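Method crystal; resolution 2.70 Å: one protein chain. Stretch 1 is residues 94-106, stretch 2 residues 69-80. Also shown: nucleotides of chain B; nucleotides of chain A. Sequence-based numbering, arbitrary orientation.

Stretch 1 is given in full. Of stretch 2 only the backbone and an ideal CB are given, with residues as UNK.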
# COMPACT_ATOMS: atom_id res chain seq x y z
N SER C 94 37.32 9.29 -16.23
CA SER C 94 36.68 8.44 -15.23
C SER C 94 35.67 9.21 -14.41
O SER C 94 35.72 10.44 -14.30
CB SER C 94 37.73 7.85 -14.29
OG SER C 94 39.01 8.38 -14.54
N TYR C 95 34.76 8.46 -13.80
CA TYR C 95 33.75 9.06 -12.97
C TYR C 95 33.50 8.05 -11.91
O TYR C 95 33.56 6.84 -12.16
CB TYR C 95 32.46 9.37 -13.74
CG TYR C 95 31.56 10.31 -13.01
CD1 TYR C 95 30.74 9.86 -11.97
CD2 TYR C 95 31.52 11.67 -13.33
CE1 TYR C 95 29.93 10.73 -11.27
CE2 TYR C 95 30.71 12.55 -12.64
CZ TYR C 95 29.91 12.07 -11.61
OH TYR C 95 29.09 12.92 -10.90
N THR C 96 33.23 8.54 -10.72
CA THR C 96 32.99 7.70 -9.59
C THR C 96 31.64 8.15 -9.07
O THR C 96 31.42 9.35 -8.85
CB THR C 96 34.17 7.89 -8.63
OG1 THR C 96 35.36 7.38 -9.26
CG2 THR C 96 33.95 7.18 -7.32
N PHE C 97 30.69 7.22 -9.02
CA PHE C 97 29.35 7.52 -8.56
C PHE C 97 29.31 7.41 -7.05
O PHE C 97 29.16 6.32 -6.51
CB PHE C 97 28.34 6.58 -9.21
CG PHE C 97 28.32 6.70 -10.70
CD1 PHE C 97 29.18 5.94 -11.49
CD2 PHE C 97 27.50 7.64 -11.31
CE1 PHE C 97 29.23 6.12 -12.87
CE2 PHE C 97 27.53 7.82 -12.69
CZ PHE C 97 28.40 7.07 -13.47
N ASN C 98 29.43 8.54 -6.38
CA ASN C 98 29.44 8.54 -4.93
C ASN C 98 28.05 8.77 -4.33
O ASN C 98 27.84 8.53 -3.14
CB ASN C 98 30.43 9.56 -4.41
CG ASN C 98 30.23 10.90 -5.04
OD1 ASN C 98 29.50 11.73 -4.51
ND2 ASN C 98 30.77 11.07 -6.24
N ASN C 99 27.11 9.27 -5.14
CA ASN C 99 25.73 9.46 -4.67
C ASN C 99 24.79 8.93 -5.74
O ASN C 99 24.38 9.66 -6.65
CB ASN C 99 25.42 10.93 -4.33
CG ASN C 99 24.21 11.07 -3.36
OD1 ASN C 99 23.56 12.11 -3.31
ND2 ASN C 99 23.95 10.04 -2.57
N LEU C 100 24.59 7.61 -5.70
CA LEU C 100 23.73 6.88 -6.62
C LEU C 100 22.87 5.96 -5.75
O LEU C 100 23.38 5.03 -5.11
CB LEU C 100 24.57 6.03 -7.59
CG LEU C 100 24.04 5.69 -9.00
CD1 LEU C 100 23.81 6.96 -9.79
CD2 LEU C 100 25.06 4.81 -9.69
N GLY C 101 21.58 6.26 -5.68
CA GLY C 101 20.67 5.47 -4.86
C GLY C 101 19.59 4.83 -5.70
O GLY C 101 19.27 5.30 -6.80
N ILE C 102 18.97 3.79 -5.16
CA ILE C 102 17.95 3.08 -5.90
C ILE C 102 16.61 3.21 -5.20
O ILE C 102 16.46 2.85 -4.03
CB ILE C 102 18.37 1.62 -6.10
CG1 ILE C 102 19.70 1.61 -6.85
CG2 ILE C 102 17.34 0.85 -6.90
CD1 ILE C 102 20.37 0.29 -6.86
N GLN C 103 15.68 3.84 -5.90
CA GLN C 103 14.34 4.05 -5.40
C GLN C 103 13.45 3.06 -6.12
O GLN C 103 13.22 3.15 -7.33
CB GLN C 103 13.87 5.47 -5.66
CG GLN C 103 12.72 5.91 -4.78
CD GLN C 103 12.64 7.42 -4.66
OE1 GLN C 103 11.98 8.08 -5.47
NE2 GLN C 103 13.32 7.98 -3.65
N CYS C 104 12.97 2.09 -5.37
CA CYS C 104 12.15 1.05 -5.92
C CYS C 104 10.69 1.38 -6.12
O CYS C 104 10.00 1.84 -5.21
CB CYS C 104 12.24 -0.20 -5.07
SG CYS C 104 11.79 0.15 -3.39
N VAL C 105 10.24 1.11 -7.33
CA VAL C 105 8.85 1.31 -7.66
C VAL C 105 8.21 0.04 -7.14
O VAL C 105 8.80 -1.03 -7.23
CB VAL C 105 8.62 1.27 -9.15
CG1 VAL C 105 7.39 2.05 -9.48
CG2 VAL C 105 9.82 1.79 -9.90
N LYS C 106 6.98 0.16 -6.67
CA LYS C 106 6.21 -0.98 -6.16
C LYS C 106 5.32 -1.50 -7.31
O LYS C 106 4.98 -0.73 -8.22
CB LYS C 106 5.37 -0.52 -4.95
CG LYS C 106 4.53 0.71 -5.19
CD LYS C 106 3.66 1.06 -3.99
CE LYS C 106 2.59 2.09 -4.39
NZ LYS C 106 1.47 2.17 -3.41
N UNK C 69 14.54 -1.40 -16.27
CA UNK C 69 14.00 -1.89 -15.04
C UNK C 69 13.28 -0.69 -14.51
O UNK C 69 13.84 0.41 -14.46
CB UNK C 69 15.05 -2.45 -14.08
N UNK C 70 12.04 -0.88 -14.02
CA UNK C 70 11.20 0.20 -13.47
C UNK C 70 11.86 1.11 -12.44
O UNK C 70 11.67 2.32 -12.46
CB UNK C 70 9.96 -0.42 -12.83
N UNK C 71 12.64 0.50 -11.54
CA UNK C 71 13.30 1.27 -10.50
C UNK C 71 14.04 2.54 -10.95
O UNK C 71 14.65 2.57 -12.02
CB UNK C 71 14.30 0.35 -9.79
N UNK C 72 13.85 3.61 -10.18
CA UNK C 72 14.47 4.89 -10.49
C UNK C 72 15.76 5.07 -9.71
O UNK C 72 15.89 4.56 -8.58
CB UNK C 72 13.51 6.04 -10.19
N UNK C 73 16.71 5.76 -10.32
CA UNK C 73 17.96 6.04 -9.67
C UNK C 73 17.87 7.48 -9.23
O UNK C 73 17.49 8.35 -10.02
CB UNK C 73 19.16 5.78 -10.58
N UNK C 74 18.10 7.73 -7.96
CA UNK C 74 18.04 9.09 -7.47
C UNK C 74 19.42 9.39 -6.92
O UNK C 74 20.17 8.47 -6.58
CB UNK C 74 16.94 9.28 -6.42
N UNK C 75 19.79 10.66 -6.87
CA UNK C 75 21.10 11.02 -6.38
C UNK C 75 21.33 12.51 -6.49
O UNK C 75 20.96 13.13 -7.50
CB UNK C 75 22.18 10.26 -7.14
N UNK C 76 21.96 13.09 -5.47
CA UNK C 76 22.24 14.52 -5.43
C UNK C 76 22.83 14.95 -6.77
O UNK C 76 22.56 16.05 -7.24
CB UNK C 76 23.19 14.86 -4.28
N UNK C 77 23.55 14.04 -7.42
CA UNK C 77 24.19 14.37 -8.68
C UNK C 77 23.67 13.77 -10.01
O UNK C 77 23.82 12.56 -10.28
CB UNK C 77 25.66 13.97 -8.54
N UNK C 78 23.00 14.64 -10.78
CA UNK C 78 22.48 14.32 -12.12
C UNK C 78 21.24 13.50 -12.40
O UNK C 78 20.85 13.33 -13.56
CB UNK C 78 23.61 13.59 -12.85
N UNK C 79 20.56 13.06 -11.35
CA UNK C 79 19.38 12.22 -11.44
C UNK C 79 18.07 12.95 -11.67
O UNK C 79 17.61 13.72 -10.83
CB UNK C 79 19.26 11.39 -10.16
N UNK C 80 17.45 12.67 -12.81
CA UNK C 80 16.18 13.25 -13.21
C UNK C 80 15.36 12.16 -13.92
O UNK C 80 15.85 11.48 -14.81
CB UNK C 80 16.39 14.47 -14.11
P DA B 9 5.82 -3.80 -3.52
OP1 DA B 9 4.89 -3.56 -4.65
OP2 DA B 9 7.28 -3.88 -3.77
O5' DA B 9 5.45 -2.80 -2.35
C5' DA B 9 4.08 -2.63 -2.04
C4' DA B 9 3.92 -1.86 -0.76
O4' DA B 9 4.44 -2.62 0.34
C3' DA B 9 4.59 -0.49 -0.72
O3' DA B 9 3.54 0.46 -0.48
C2' DA B 9 5.59 -0.61 0.43
C1' DA B 9 5.09 -1.78 1.27
N9 DA B 9 6.12 -2.59 1.92
C8 DA B 9 7.24 -3.14 1.33
N7 DA B 9 7.97 -3.86 2.16
C5 DA B 9 7.28 -3.75 3.37
C6 DA B 9 7.55 -4.28 4.64
N6 DA B 9 8.61 -5.03 4.92
N1 DA B 9 6.68 -4.00 5.62
C2 DA B 9 5.62 -3.22 5.34
N3 DA B 9 5.28 -2.66 4.19
C4 DA B 9 6.15 -2.97 3.23
P DT A 9 5.82 -3.86 -3.40
OP1 DT A 9 4.96 -3.65 -4.59
OP2 DT A 9 7.28 -3.92 -3.57
O5' DT A 9 5.41 -2.76 -2.34
C5' DT A 9 4.06 -2.71 -1.90
C4' DT A 9 3.94 -1.92 -0.62
O4' DT A 9 4.45 -2.67 0.52
C3' DT A 9 4.61 -0.56 -0.59
O3' DT A 9 3.57 0.39 -0.36
C2' DT A 9 5.61 -0.66 0.56
C1' DT A 9 5.01 -1.75 1.44
N1 DT A 9 5.92 -2.52 2.35
C2 DT A 9 5.59 -2.62 3.70
O2 DT A 9 4.64 -2.06 4.21
N3 DT A 9 6.44 -3.40 4.45
C4 DT A 9 7.57 -4.05 4.01
O4 DT A 9 8.22 -4.74 4.81
C5 DT A 9 7.88 -3.86 2.61
C7 DT A 9 9.13 -4.48 2.06
C6 DT A 9 7.05 -3.12 1.86
P DT A 10 3.89 1.96 -0.38
OP1 DT A 10 2.83 2.63 -1.18
OP2 DT A 10 5.31 2.19 -0.73
O5' DT A 10 3.66 2.34 1.14
C5' DT A 10 4.18 1.47 2.13
C4' DT A 10 3.59 1.81 3.47
O4' DT A 10 4.11 0.85 4.41
C3' DT A 10 3.99 3.19 4.00
O3' DT A 10 2.86 3.78 4.64
C2' DT A 10 5.18 2.90 4.91
C1' DT A 10 5.03 1.44 5.31
N1 DT A 10 6.29 0.67 5.20
C2 DT A 10 6.70 -0.11 6.27
O2 DT A 10 6.08 -0.17 7.33
N3 DT A 10 7.86 -0.82 6.06
C4 DT A 10 8.64 -0.82 4.91
O4 DT A 10 9.66 -1.51 4.86
C5 DT A 10 8.16 0.04 3.84
C7 DT A 10 8.94 0.11 2.57
C6 DT A 10 7.02 0.73 4.03

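Position 69 has nothing of stretch 1 near its ideal CB, so the contact sets no demand and many residues would suit. It is His69.

At 70, phi of -50° permits proline, and CA-to-CB points toward Val105, whose CG2 offers a small apolar surface; proline, alanine or valine would suit. Pro70 is deposited, its CB 3.8 Å from Val105 CG2.

At 71, CA-to-CB leaves sideways, with Ile102 CG2 4.2 Å from the ideal CB; a side chain that bends back can reach the backbone of Cys104 and Val105. A flat side chain with a donor at its end, histidine for example, or a plain apolar one, could use that space. His71 lays one ring face under Cys104 CB, 3.4 Å from the ring centroid, and its NE2 gives a weak hydrogen bond to Val105 O (3.2 Å). Water 1 touches both atoms.

Position 72 pairs with Gln103, and its backbone satisfies both partners: the N of 72 donates to Gln103 O at 3.0 Å, and Gln103 N donates to the O of 72 at 2.8 Å. The side chain shares a face with Gln103, so polar or beta-branched residues would fit. Asn72 is there.

Position 73 turns to the other face, beside Ile102 and near Leu100 CD1. This apolar patch calls for leucine, isoleucine, valine or methionine. Leu73 answers with CD2 3.5 Å from Ile102 CG1 and CD1 4.3 Å from Leu100 CD1, one methyl for each neighbour.

Position 74 forms the second hydrogen-bonded pair, with Gly101: the N of 74 donates to Gly101 O at 2.9 Å, and Gly101 N donates to the O of 74 at 2.8 Å. Gly101 leaves the facing place without a side chain, and the long Gln103 lies alongside; valine, threonine or isoleucine would suit. Val74 brings CG1 to 4.0 Å from Gln103 OE1.

At 75 an ideal CB would sit 2.3 Å from Asn99 O, a clash, so glycine is the clear reading. Gly75 instead places its CA 3.6 Å from that oxygen, in a CA-H...O contact.

At 76 the backbone N donates to Asn99 OD1 (2.9 Å). OD1 is thus already served and CA-to-CB leaves sideways, so many polar residues would suit; a long donor such as lysine could fold back to share the acceptor. Lys76 curls back so that NZ also reaches Asn99 OD1, at 3.1 Å.

Position 77 points toward Tyr95 OH, 4.3 Å from the ideal CB; polar or long residues would suit. Glu77 sets its CG 3.3 Å from Tyr95 OH.

At 78, positive phi (77°) favours glycine: Gly78.

Position 79 points toward stretch 1 from farther off, leaving room for a modest apolar group. Cys79 SG lies 4.5 Å from Leu100 CD1.

Position 80 is out of reach and unconstrained here; it is Lys80.

Stretch 2 (69-80) HPHNLVGKEGCK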
# COMPACT_ATOMS: atom_id res chain seq x y z
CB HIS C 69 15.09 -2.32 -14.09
CG HIS C 69 14.57 -3.03 -12.88
ND1 HIS C 69 13.59 -2.49 -12.08
CD2 HIS C 69 14.84 -4.25 -12.38
CE1 HIS C 69 13.27 -3.36 -11.14
NE2 HIS C 69 14.01 -4.44 -11.30
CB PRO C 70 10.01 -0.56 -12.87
CG PRO C 70 10.58 -1.92 -12.59
CD PRO C 70 11.38 -2.18 -13.85
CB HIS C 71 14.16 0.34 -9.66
CG HIS C 71 13.36 -0.65 -8.87
ND1 HIS C 71 13.93 -1.65 -8.14
CD2 HIS C 71 12.03 -0.74 -8.67
CE1 HIS C 71 12.98 -2.33 -7.49
NE2 HIS C 71 11.82 -1.79 -7.81
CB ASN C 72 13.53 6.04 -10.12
CG ASN C 72 12.18 5.92 -10.77
OD1 ASN C 72 12.06 5.65 -11.97
ND2 ASN C 72 11.13 6.09 -9.97
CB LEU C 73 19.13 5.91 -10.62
CG LEU C 73 19.60 4.48 -10.86
CD1 LEU C 73 20.85 4.50 -11.74
CD2 LEU C 73 19.91 3.82 -9.53
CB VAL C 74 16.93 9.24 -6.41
CG1 VAL C 74 15.57 8.94 -7.04
CG2 VAL C 74 17.18 8.32 -5.24
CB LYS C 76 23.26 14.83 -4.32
CG LYS C 76 23.00 16.08 -3.49
CD LYS C 76 22.78 15.71 -2.02
CE LYS C 76 24.02 15.05 -1.41
NZ LYS C 76 23.75 13.74 -0.68
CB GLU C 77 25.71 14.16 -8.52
CG GLU C 77 26.61 14.73 -9.62
CD GLU C 77 26.41 16.22 -9.89
OE1 GLU C 77 26.58 17.06 -8.97
OE2 GLU C 77 26.14 16.56 -11.06
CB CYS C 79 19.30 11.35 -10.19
SG CYS C 79 20.59 10.09 -10.11
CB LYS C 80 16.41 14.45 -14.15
CG LYS C 80 15.14 14.95 -14.87
CD LYS C 80 15.36 16.23 -15.70
CE LYS C 80 15.13 17.50 -14.85
NZ LYS C 80 14.50 18.62 -15.64
O HOH W 1 9.79 -2.71 -5.77
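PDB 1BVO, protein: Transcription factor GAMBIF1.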